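Local coordinates for HIGH affinity ribose transport protein RBSD (Bacillus subtilis, PDB 1OGD), which probably catalyses the interconversion of the beta-pyranose and beta-furanose forms of D-ribose and binds beta-D-ribopyranose as a decamer built from two pentamers, at residues Thr21-Ile26 with Ile124-Val129. Numbering follows the deposited sequence.
Sequences TDKIVI and ILQAGV
Ile24 and Leu125 face each other as an antiparallel hydrogen-bonded pair: Ile24 N gives its hydrogen to Leu125 O at 3.2 Å, and Leu125 N returns one to Ile24 O. Branched and apolar, their side chains suit a buried face; Ile24 CG1, lodged between the backbone N and the carbonyl carbon (chi1 64°), touches Leu125 CB at 4.1 Å, the two side chains crossing at a slant. The CD1 tips of Ile26 and Leu125 also meet. On the other face Val25 CG2 packs against Ile124 CG1 at 3.7 Å, and Ile124 CG2 lies against the aliphatic stem of Lys23. That stem runs beside the extended side chain of Gln126, a partly exposed place where a long chain can carry a polar tip. A bend at the last torsion (chi4 56°) brings Lys23 NZ back to Thr21 O, the two atoms 3.1 Å apart. An alanine in place of Lys23 would probably leave Thr21 O without this ammonium donor and open a gap beside Ile124 CG2 and Gln126. Strands 23-27 and 123-127, first and last in sequence, are the central pair of the mixed six-stranded sheet. Where 23-27 begins, the pairing continues into the preceding turn: Ala127 N reaches Asp22 O at 2.8 Å, and Thr21 N binds Ala127 O. Ala127 CB points toward this turn and lies 3.4 Å from Asp22 O, close spacing that suits a side chain ending at CB. Asp22 OD2 accepts from Gly19 N, a bond that spans His20, the probable proton donor, and probably steadies the turn, where the side chain of Thr21 comes within about 6 Å of a bound beta-D-ribopyranose. Leu58 of helix 51-61 covers Ile24 and Leu125, and Pro32 of a neighbouring subunit rests on Thr21 and Asp22.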
loop_
_atom_site.group_PDB
_atom_site.type_symbol
_atom_site.label_atom_id
_atom_site.label_comp_id
_atom_site.label_asym_id
_atom_site.label_seq_id
_atom_site.Cartn_x
_atom_site.Cartn_y
_atom_site.Cartn_z
ATOM N N THR A 21 -2.195 -17.682 -24.658
ATOM C CA THR A 21 -3.068 -16.595 -25.119
ATOM C C THR A 21 -2.840 -15.219 -24.486
ATOM O O THR A 21 -3.445 -14.240 -24.930
ATOM C CB THR A 21 -4.598 -16.937 -25.014
ATOM O OG1 THR A 21 -5.021 -16.935 -23.644
ATOM C CG2 THR A 21 -4.887 -18.291 -25.641
ATOM N N ASP A 22 -1.982 -15.127 -23.470
ATOM C CA ASP A 22 -1.704 -13.824 -22.866
ATOM C C ASP A 22 -1.057 -12.958 -23.941
ATOM O O ASP A 22 -0.432 -13.473 -24.871
ATOM C CB ASP A 22 -0.759 -13.934 -21.664
ATOM C CG ASP A 22 -1.420 -14.574 -20.449
ATOM O OD1 ASP A 22 -2.668 -14.605 -20.379
ATOM O OD2 ASP A 22 -0.681 -15.034 -19.560
ATOM N N LYS A 23 -1.200 -11.643 -23.806
ATOM C CA LYS A 23 -0.669 -10.717 -24.796
ATOM C C LYS A 23 0.233 -9.630 -24.235
ATOM O O LYS A 23 0.038 -9.155 -23.112
ATOM C CB LYS A 23 -1.831 -10.041 -25.529
ATOM C CG LYS A 23 -2.845 -11.006 -26.122
ATOM C CD LYS A 23 -4.097 -10.272 -26.566
ATOM C CE LYS A 23 -5.139 -11.224 -27.141
ATOM N NZ LYS A 23 -5.524 -12.314 -26.190
ATOM N N ILE A 24 1.239 -9.255 -25.019
ATOM C CA ILE A 24 2.127 -8.167 -24.648
ATOM C C ILE A 24 2.157 -7.276 -25.883
ATOM O O ILE A 24 1.891 -7.740 -26.993
ATOM C CB ILE A 24 3.568 -8.624 -24.297
ATOM C CG1 ILE A 24 4.248 -9.247 -25.509
ATOM C CG2 ILE A 24 3.539 -9.596 -23.124
ATOM C CD1 ILE A 24 5.713 -9.543 -25.261
ATOM N N VAL A 25 2.469 -6.002 -25.693
ATOM C CA VAL A 25 2.495 -5.065 -26.802
ATOM C C VAL A 25 3.872 -4.442 -26.977
ATOM O O VAL A 25 4.537 -4.115 -25.996
ATOM C CB VAL A 25 1.463 -3.922 -26.572
ATOM C CG1 VAL A 25 1.456 -2.959 -27.762
ATOM C CG2 VAL A 25 0.075 -4.508 -26.354
ATOM N N ILE A 26 4.310 -4.313 -28.226
ATOM C CA ILE A 26 5.577 -3.660 -28.529
ATOM C C ILE A 26 5.082 -2.396 -29.204
ATOM O O ILE A 26 4.330 -2.464 -30.175
ATOM C CB ILE A 26 6.442 -4.469 -29.510
ATOM C CG1 ILE A 26 6.829 -5.809 -28.877
ATOM C CG2 ILE A 26 7.709 -3.687 -29.835
ATOM C CD1 ILE A 26 7.509 -6.772 -29.837
ATOM N N ILE A 124 0.954 -6.641 -31.288
ATOM C CA ILE A 124 0.611 -7.431 -30.120
ATOM C C ILE A 124 1.062 -8.862 -30.383
ATOM O O ILE A 124 0.748 -9.437 -31.431
ATOM C CB ILE A 124 -0.914 -7.438 -29.875
ATOM C CG1 ILE A 124 -1.364 -6.067 -29.366
ATOM C CG2 ILE A 124 -1.285 -8.539 -28.887
ATOM C CD1 ILE A 124 -2.875 -5.927 -29.245
ATOM N N LEU A 125 1.818 -9.426 -29.447
ATOM C CA LEU A 125 2.269 -10.806 -29.583
ATOM C C LEU A 125 1.411 -11.649 -28.653
ATOM O O LEU A 125 1.337 -11.378 -27.452
ATOM C CB LEU A 125 3.742 -10.944 -29.189
ATOM C CG LEU A 125 4.758 -10.085 -29.939
ATOM C CD1 LEU A 125 6.157 -10.397 -29.429
ATOM C CD2 LEU A 125 4.658 -10.348 -31.434
ATOM N N GLN A 126 0.743 -12.651 -29.210
ATOM C CA GLN A 126 -0.099 -13.530 -28.413
ATOM C C GLN A 126 0.676 -14.802 -28.098
ATOM O O GLN A 126 1.111 -15.522 -29.002
ATOM C CB GLN A 126 -1.384 -13.869 -29.166
ATOM C CG GLN A 126 -2.450 -14.489 -28.280
ATOM C CD GLN A 126 -3.750 -14.728 -29.014
ATOM O OE1 GLN A 126 -3.986 -15.814 -29.546
ATOM N NE2 GLN A 126 -4.600 -13.706 -29.060
ATOM N N ALA A 127 0.842 -15.070 -26.806
ATOM C CA ALA A 127 1.590 -16.227 -26.330
ATOM C C ALA A 127 1.041 -17.582 -26.758
ATOM O O ALA A 127 -0.160 -17.836 -26.688
ATOM C CB ALA A 127 1.694 -16.178 -24.808
ATOM N N GLY A 128 1.944 -18.453 -27.193
ATOM C CA GLY A 128 1.539 -19.789 -27.587
ATOM C C GLY A 128 1.784 -20.719 -26.418
ATOM O O GLY A 128 1.841 -20.271 -25.272
ATOM N N VAL A 129 1.932 -22.011 -26.690
ATOM C CA VAL A 129 2.185 -22.977 -25.629
ATOM C C VAL A 129 3.346 -23.890 -26.039
ATOM O O VAL A 129 3.542 -24.160 -27.230
ATOM C CB VAL A 129 0.902 -23.795 -25.322
ATOM C CG1 VAL A 129 0.511 -24.625 -26.528
ATOM C CG2 VAL A 129 1.108 -24.658 -24.087
#